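Local coordinates for protein rhamnonate dehydratase (Gibberella zeae PH-1, PDB 3FXG) that probably catalyses the magnesium-dependent dehydration of rhamnonate to a 2-keto-3-deoxy sugar acid, as a member of the enolase superfamily, at residues Q296-W301 against H325-Y330; F166-P171 against Y346-P351; D366-T371 against F385-N390. All blocks are in the same frame, centred on the assembly; numbering follows the deposited sequence.

Contact 1 (Q296-W301 against H325-Y330); sequences QPDVMW and HASGPY
H325 and D298 form a histidine–carboxylate pair beside the magnesium site of a modified TIM barrel, in keeping with the His-Asp pair that relatives of mandelate racemase carry at the ends of neighbouring barrel strands. H325 ND1 donates to D298 OD2 over 2.8 Å, meeting the oxygen on its anti side, with carboxylate and imidazole planes 35° apart. The first torsion of D298 carries CG anti to the backbone N (chi1 -177°), and each carboxylate oxygen has partners of its own. OD1 takes the N-H of M300 at 2.8 Å, an Asx turn, while OD2 lies 3.5 Å above the plane of the W301 ring, over its centre, and also bonds to the hydroxyl of Y28. These bonds to both oxygens probably limit rotation of the carboxylate and so help orient its bond to H325 ND1. The main chain adds its own clasp: H325 N reaches P297 O at 2.8 Å.

S327 continues the junction. Its hydroxyl donates to H325 O (OG to O, 2.7 Å) and receives a weak bond from V299 N. Farther along, V299 CG1 presses on Y330 CB at 3.4 Å, and the side chain of selenomethionine M300 crosses the phenol at about a right angle, its SE 5.1 Å from the ring centroid in an oblique Met-aromatic contact.

Q296 acts in the second shell: its amide bonds to T272 and to E248, which binds the magnesium with D222 and E275. The contact joins the loop after strand 294-295 to the start of helix 329-335, where G328 is the N-cap. L138 of helix 128-148 packs on V299, M300 and Y330, and L308 of helix 305-316 meets V299.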
# COMPACT_ATOMS: atom_id res chain seq x y z
N GLN A 296 14.45 6.50 22.18
CA GLN A 296 15.40 6.72 23.26
C GLN A 296 16.89 6.60 22.93
O GLN A 296 17.55 5.65 23.36
CB GLN A 296 15.06 5.75 24.39
CG GLN A 296 13.57 5.78 24.76
CD GLN A 296 13.15 4.56 25.57
OE1 GLN A 296 13.25 3.42 25.11
NE2 GLN A 296 12.66 4.81 26.78
N PRO A 297 17.44 7.55 22.17
CA PRO A 297 18.86 7.46 21.84
C PRO A 297 19.73 7.78 23.04
O PRO A 297 19.28 8.44 23.98
CB PRO A 297 19.02 8.52 20.75
CG PRO A 297 18.05 9.57 21.18
CD PRO A 297 16.83 8.76 21.57
N ASP A 298 20.96 7.28 23.02
CA ASP A 298 21.92 7.57 24.09
C ASP A 298 22.81 8.62 23.44
O ASP A 298 23.39 8.38 22.39
CB ASP A 298 22.74 6.32 24.45
CG ASP A 298 23.69 6.57 25.61
OD1 ASP A 298 24.57 7.45 25.48
OD2 ASP A 298 23.55 5.91 26.66
N VAL A 299 22.90 9.79 24.06
CA VAL A 299 23.68 10.89 23.51
C VAL A 299 25.16 10.57 23.33
O VAL A 299 25.82 11.16 22.47
CB VAL A 299 23.54 12.16 24.37
CG1 VAL A 299 24.22 11.97 25.70
CG2 VAL A 299 24.14 13.36 23.63
N MSE A 300 25.68 9.65 24.13
CA MSE A 300 27.09 9.28 24.02
C MSE A 300 27.31 8.19 22.97
O MSE A 300 28.46 7.83 22.70
CB MSE A 300 27.61 8.79 25.38
CG MSE A 300 27.76 9.89 26.43
SE MSE A 300 28.27 9.16 28.16
CE MSE A 300 26.54 8.52 28.69
N TRP A 301 26.24 7.69 22.37
CA TRP A 301 26.36 6.62 21.39
C TRP A 301 25.87 6.92 19.97
O TRP A 301 26.53 6.55 19.00
CB TRP A 301 25.64 5.36 21.88
CG TRP A 301 25.98 4.90 23.28
CD1 TRP A 301 27.03 5.29 24.05
CD2 TRP A 301 25.27 3.91 24.05
NE1 TRP A 301 27.03 4.62 25.25
CE2 TRP A 301 25.96 3.77 25.28
CE3 TRP A 301 24.12 3.15 23.83
CZ2 TRP A 301 25.53 2.88 26.28
CZ3 TRP A 301 23.69 2.26 24.82
CH2 TRP A 301 24.40 2.14 26.03
N HIS A 325 18.47 7.77 26.62
CA HIS A 325 18.86 6.74 27.58
C HIS A 325 19.91 7.26 28.55
O HIS A 325 21.04 7.57 28.14
CB HIS A 325 19.39 5.52 26.81
CG HIS A 325 20.11 4.53 27.67
ND1 HIS A 325 21.42 4.69 28.05
CD2 HIS A 325 19.70 3.36 28.22
CE1 HIS A 325 21.79 3.66 28.80
NE2 HIS A 325 20.76 2.84 28.91
N ALA A 326 19.54 7.37 29.83
CA ALA A 326 20.44 7.85 30.88
C ALA A 326 21.22 9.07 30.41
O ALA A 326 20.64 10.14 30.20
CB ALA A 326 21.40 6.73 31.29
N SER A 327 22.54 8.91 30.26
CA SER A 327 23.43 9.96 29.77
C SER A 327 23.83 11.13 30.67
O SER A 327 24.67 11.95 30.29
CB SER A 327 22.89 10.52 28.45
OG SER A 327 22.80 9.50 27.47
N GLY A 328 23.23 11.24 31.86
CA GLY A 328 23.59 12.33 32.75
C GLY A 328 23.44 13.73 32.18
O GLY A 328 22.53 13.97 31.38
N PRO A 329 24.30 14.68 32.56
CA PRO A 329 24.25 16.07 32.07
C PRO A 329 24.18 16.21 30.55
O PRO A 329 23.58 17.16 30.04
CB PRO A 329 25.51 16.68 32.65
CG PRO A 329 25.63 15.98 33.97
CD PRO A 329 25.35 14.54 33.59
N TYR A 330 24.78 15.28 29.82
CA TYR A 330 24.75 15.35 28.37
C TYR A 330 23.30 15.24 27.89
O TYR A 330 22.94 15.78 26.84
CB TYR A 330 25.60 14.23 27.76
CG TYR A 330 27.01 14.23 28.28
CD1 TYR A 330 27.75 15.41 28.33
CD2 TYR A 330 27.60 13.06 28.75
CE1 TYR A 330 29.05 15.43 28.84
CE2 TYR A 330 28.90 13.06 29.26
CZ TYR A 330 29.61 14.25 29.30
OH TYR A 330 30.88 14.28 29.83

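Contact 2 (F166-P171 against Y346-P351); sequences FYCTGP and YLANSP
T169 and Y346 are joined most directly by a main-chain bond, T169 N to Y346 O, 2.9 Å long and almost straight at 176°. It is the middle of three rungs in a parallel ladder. Before it Y346 N donates to Y167 O at 3.2 Å, and after it A348 N donates to T169 O at 2.9 Å, just past the end of the regular strand. Y346 thus bonds through its N and O to Y167 and T169, the residues flanking C168, which is the pattern of parallel strands.

Side chains reinforce the seam unevenly. On the face shared by C168 and Y346, F166 CD1 comes within 3.7 Å of Y346 CB. With CG of Y346 anti to its backbone N (chi1 -161°), the tyrosine ring starts out beside the phenylalanine, and its CD1 lies 4.0 Å from F166 CE1; the two side chains meet obliquely. Further on, A348 CB lies 4.0 Å from C168 SG and only 3.2 Å from T169 O, a close fit beside the last rung.

On the other face, T169 has its side chain about 6 Å from the magnesium ion. E345 fixes the T169 hydroxyl through OE2, K185 bonds to the Y167 hydroxyl, and the carbonyl of L357 holds that of Y346.

This is the seam where the first strand of the barrel, 163-169, meets its last, 344-347, and shuts the cylinder. Strand 184-187 pairs with 163-169 as well, and helix 36-39 packs on L347.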
# COMPACT_ATOMS: atom_id res chain seq x y z
N PHE A 166 12.12 13.13 36.39
CA PHE A 166 12.73 11.84 36.10
C PHE A 166 11.91 10.63 36.53
O PHE A 166 11.09 10.71 37.45
CB PHE A 166 14.07 11.69 36.85
CG PHE A 166 15.16 12.61 36.39
CD1 PHE A 166 16.36 12.08 35.91
CD2 PHE A 166 15.02 13.99 36.48
CE1 PHE A 166 17.41 12.92 35.55
CE2 PHE A 166 16.07 14.83 36.12
CZ PHE A 166 17.27 14.30 35.66
N TYR A 167 12.15 9.52 35.86
CA TYR A 167 11.54 8.25 36.23
C TYR A 167 12.80 7.46 36.58
O TYR A 167 13.89 7.77 36.10
CB TYR A 167 10.75 7.63 35.07
CG TYR A 167 11.54 7.12 33.88
CD1 TYR A 167 12.14 5.86 33.91
CD2 TYR A 167 11.64 7.88 32.72
CE1 TYR A 167 12.80 5.37 32.79
CE2 TYR A 167 12.30 7.39 31.60
CZ TYR A 167 12.88 6.13 31.64
OH TYR A 167 13.52 5.64 30.52
N CYS A 168 12.68 6.46 37.45
CA CYS A 168 13.86 5.72 37.87
C CYS A 168 13.92 4.30 37.34
O CYS A 168 12.97 3.53 37.49
CB CYS A 168 13.92 5.71 39.40
SG CYS A 168 15.38 4.94 40.10
N THR A 169 15.05 3.96 36.72
CA THR A 169 15.25 2.62 36.17
C THR A 169 16.04 1.80 37.19
O THR A 169 17.16 2.16 37.56
CB THR A 169 16.03 2.65 34.85
OG1 THR A 169 15.33 3.46 33.90
CG2 THR A 169 16.19 1.24 34.28
N GLY A 170 15.45 0.70 37.64
CA GLY A 170 16.12 -0.14 38.62
C GLY A 170 15.22 -1.25 39.14
O GLY A 170 14.04 -1.30 38.82
N PRO A 171 15.76 -2.15 39.96
CA PRO A 171 15.00 -3.27 40.52
C PRO A 171 14.03 -2.95 41.65
O PRO A 171 13.24 -3.80 42.05
CB PRO A 171 16.09 -4.23 40.96
CG PRO A 171 17.13 -3.30 41.47
CD PRO A 171 17.17 -2.22 40.39
N TYR A 346 16.78 8.10 34.78
CA TYR A 346 17.93 8.05 35.67
C TYR A 346 18.11 6.58 35.99
O TYR A 346 17.22 5.95 36.55
CB TYR A 346 17.72 8.82 36.96
CG TYR A 346 19.06 9.11 37.61
CD1 TYR A 346 19.86 10.15 37.14
CD2 TYR A 346 19.56 8.30 38.63
CE1 TYR A 346 21.13 10.38 37.66
CE2 TYR A 346 20.83 8.52 39.16
CZ TYR A 346 21.61 9.56 38.67
OH TYR A 346 22.87 9.80 39.17
N LEU A 347 19.26 6.04 35.59
CA LEU A 347 19.56 4.64 35.82
C LEU A 347 20.13 4.50 37.23
O LEU A 347 21.25 4.92 37.49
CB LEU A 347 20.58 4.16 34.77
CG LEU A 347 20.90 2.67 34.65
CD1 LEU A 347 21.77 2.45 33.42
CD2 LEU A 347 21.61 2.18 35.90
N ALA A 348 19.34 3.92 38.13
CA ALA A 348 19.78 3.72 39.51
C ALA A 348 21.14 3.04 39.51
O ALA A 348 21.26 1.87 39.15
CB ALA A 348 18.77 2.88 40.27
N ASN A 349 22.16 3.78 39.91
CA ASN A 349 23.51 3.24 39.92
C ASN A 349 23.95 2.68 41.28
O ASN A 349 25.11 2.32 41.46
CB ASN A 349 24.49 4.30 39.43
CG ASN A 349 24.45 5.54 40.28
OD1 ASN A 349 23.38 6.08 40.57
ND2 ASN A 349 25.63 6.01 40.68
N SER A 350 23.02 2.62 42.23
CA SER A 350 23.35 2.05 43.53
C SER A 350 23.24 0.54 43.32
O SER A 350 22.34 0.07 42.63
CB SER A 350 22.35 2.52 44.59
OG SER A 350 21.01 2.25 44.20
N PRO A 351 24.16 -0.23 43.90
CA PRO A 351 24.13 -1.69 43.75
C PRO A 351 22.79 -2.37 44.00
O PRO A 351 22.47 -3.38 43.37
CB PRO A 351 25.23 -2.17 44.70
CG PRO A 351 25.29 -1.07 45.73
CD PRO A 351 25.18 0.17 44.89

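Contact 3 (D366-T371 against F385-N390); sequences DEPIPT and FGLTIN
D366 and T388 carry the polar half of this loop-to-loop contact, in which the loop before strand 374-376 meets the one between that strand and helix 391-394. OD1 of D366 accepts the backbone N-H of T388 at 2.9 Å through its syn lone pair, the bond being fairly straight at 158°. A second bond, from T388 OG1 to D366 OD2, would make the acid grip both main chain and hydroxyl, but the place of that hydroxyl is doubtful. K382 adds a long, weak ion pair to OD2.

One water provides the other polar link. It donates to D366 O and to G386 O, 2.6 Å from each, and so couples two carbonyls that could not bond to one another.

The apolar half centres on one methyl. L387 CD2 packs at 3.8 Å from E367 CA and 4.0 Å from E367 CB, the two side chains lying side by side and pointing the same way, and it approaches P368 CD more loosely at 4.4 Å. The E367 carboxylate turns elsewhere, to the backbone N-H groups of V359 and F360. P329 of helix 329-335 backs both P368 and L387.

Chemically, the contact pairs acceptors with donors: an N-H for the carboxylate, a water for the carbonyls. The donors and the distant lysine would be consistent with an ionised D366, and the two irregular loops are matched without a regular ladder between them.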
# COMPACT_ATOMS: atom_id res chain seq x y z
N ASP A 366 31.04 17.29 40.88
CA ASP A 366 29.80 18.05 40.98
C ASP A 366 28.67 17.65 40.03
O ASP A 366 27.94 18.51 39.53
CB ASP A 366 30.10 19.53 40.78
CG ASP A 366 30.94 19.79 39.54
OD1 ASP A 366 31.13 18.84 38.74
OD2 ASP A 366 31.40 20.93 39.35
N GLU A 367 28.52 16.36 39.77
CA GLU A 367 27.47 15.91 38.88
C GLU A 367 26.12 16.17 39.55
O GLU A 367 25.90 15.78 40.69
CB GLU A 367 27.62 14.41 38.60
CG GLU A 367 26.70 13.87 37.51
CD GLU A 367 26.72 12.35 37.42
OE1 GLU A 367 27.83 11.77 37.31
OE2 GLU A 367 25.64 11.73 37.46
N PRO A 368 25.20 16.87 38.85
CA PRO A 368 23.88 17.14 39.45
C PRO A 368 23.09 15.83 39.46
O PRO A 368 22.97 15.17 38.43
CB PRO A 368 23.29 18.18 38.50
CG PRO A 368 23.88 17.80 37.18
CD PRO A 368 25.32 17.50 37.53
N ILE A 369 22.56 15.46 40.62
CA ILE A 369 21.81 14.21 40.74
C ILE A 369 20.37 14.42 41.20
O ILE A 369 20.11 15.19 42.12
CB ILE A 369 22.53 13.25 41.70
CG1 ILE A 369 23.91 12.91 41.13
CG2 ILE A 369 21.72 11.98 41.90
CD1 ILE A 369 24.80 12.15 42.10
N PRO A 370 19.41 13.71 40.57
CA PRO A 370 18.00 13.84 40.93
C PRO A 370 17.60 13.06 42.18
O PRO A 370 16.77 12.15 42.12
CB PRO A 370 17.29 13.33 39.68
CG PRO A 370 18.18 12.22 39.25
CD PRO A 370 19.57 12.83 39.40
N THR A 371 18.19 13.42 43.32
CA THR A 371 17.89 12.77 44.59
C THR A 371 16.41 12.89 44.96
O THR A 371 15.87 12.05 45.69
CB THR A 371 18.74 13.37 45.73
OG1 THR A 371 20.12 13.04 45.50
CG2 THR A 371 18.32 12.81 47.07
N PHE A 385 28.97 21.68 30.10
CA PHE A 385 28.12 20.65 30.69
C PHE A 385 28.23 20.67 32.21
O PHE A 385 27.66 19.81 32.89
CB PHE A 385 28.47 19.27 30.12
CG PHE A 385 27.92 19.03 28.74
CD1 PHE A 385 26.54 19.01 28.53
CD2 PHE A 385 28.76 18.84 27.65
CE1 PHE A 385 26.02 18.81 27.25
CE2 PHE A 385 28.25 18.65 26.37
CZ PHE A 385 26.88 18.63 26.17
N GLY A 386 28.96 21.65 32.73
CA GLY A 386 29.11 21.82 34.17
C GLY A 386 29.75 20.73 35.00
O GLY A 386 29.57 20.70 36.22
N LEU A 387 30.52 19.85 34.37
CA LEU A 387 31.18 18.78 35.10
C LEU A 387 32.64 19.10 35.34
O LEU A 387 33.37 19.46 34.41
CB LEU A 387 31.06 17.46 34.32
CG LEU A 387 29.63 16.92 34.18
CD1 LEU A 387 29.62 15.77 33.19
CD2 LEU A 387 29.12 16.47 35.54
N THR A 388 33.07 18.98 36.59
CA THR A 388 34.45 19.27 36.95
C THR A 388 35.16 17.98 37.34
O THR A 388 34.73 17.26 38.24
CB THR A 388 34.52 20.26 38.13
OG1 THR A 388 33.88 19.67 39.27
CG2 THR A 388 33.79 21.54 37.78
N ILE A 389 36.26 17.69 36.65
CA ILE A 389 37.02 16.48 36.90
C ILE A 389 37.58 16.43 38.32
O ILE A 389 38.15 17.40 38.83
CB ILE A 389 38.18 16.34 35.88
CG1 ILE A 389 37.60 16.19 34.48
CG2 ILE A 389 39.05 15.15 36.24
CD1 ILE A 389 38.63 16.08 33.38
N ASN A 390 37.40 15.28 38.96
CA ASN A 390 37.89 15.05 40.31
C ASN A 390 39.41 14.88 40.24
O ASN A 390 39.90 13.95 39.61
CB ASN A 390 37.22 13.78 40.87
CG ASN A 390 37.75 13.39 42.22
OD1 ASN A 390 38.51 14.12 42.85
ND2 ASN A 390 37.35 12.21 42.69
O HOH W 1 27.70 20.61 38.02

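From the N terminus, 166-171 comes first and waits some 175 residues for 346-351, so contact 2 closes the long loop that makes up most of the barrel. Contact 1 falls within that span: 296-301 returns to 325-330 across helix 305-316, shortly before the chain reaches strand 344-347. Contact 3 follows in series, 366-371 meeting 385-390 to close the loop round the short strand 374-376. None of the loops cross. Contacts 1 and 2 lie by the metal site and touch where Q296 meets Y167. Contact 3 leans on both: F385, L387 and P368 pack on Y330 and P329 of contact 1, and P370 on F166 and Y346 of contact 2.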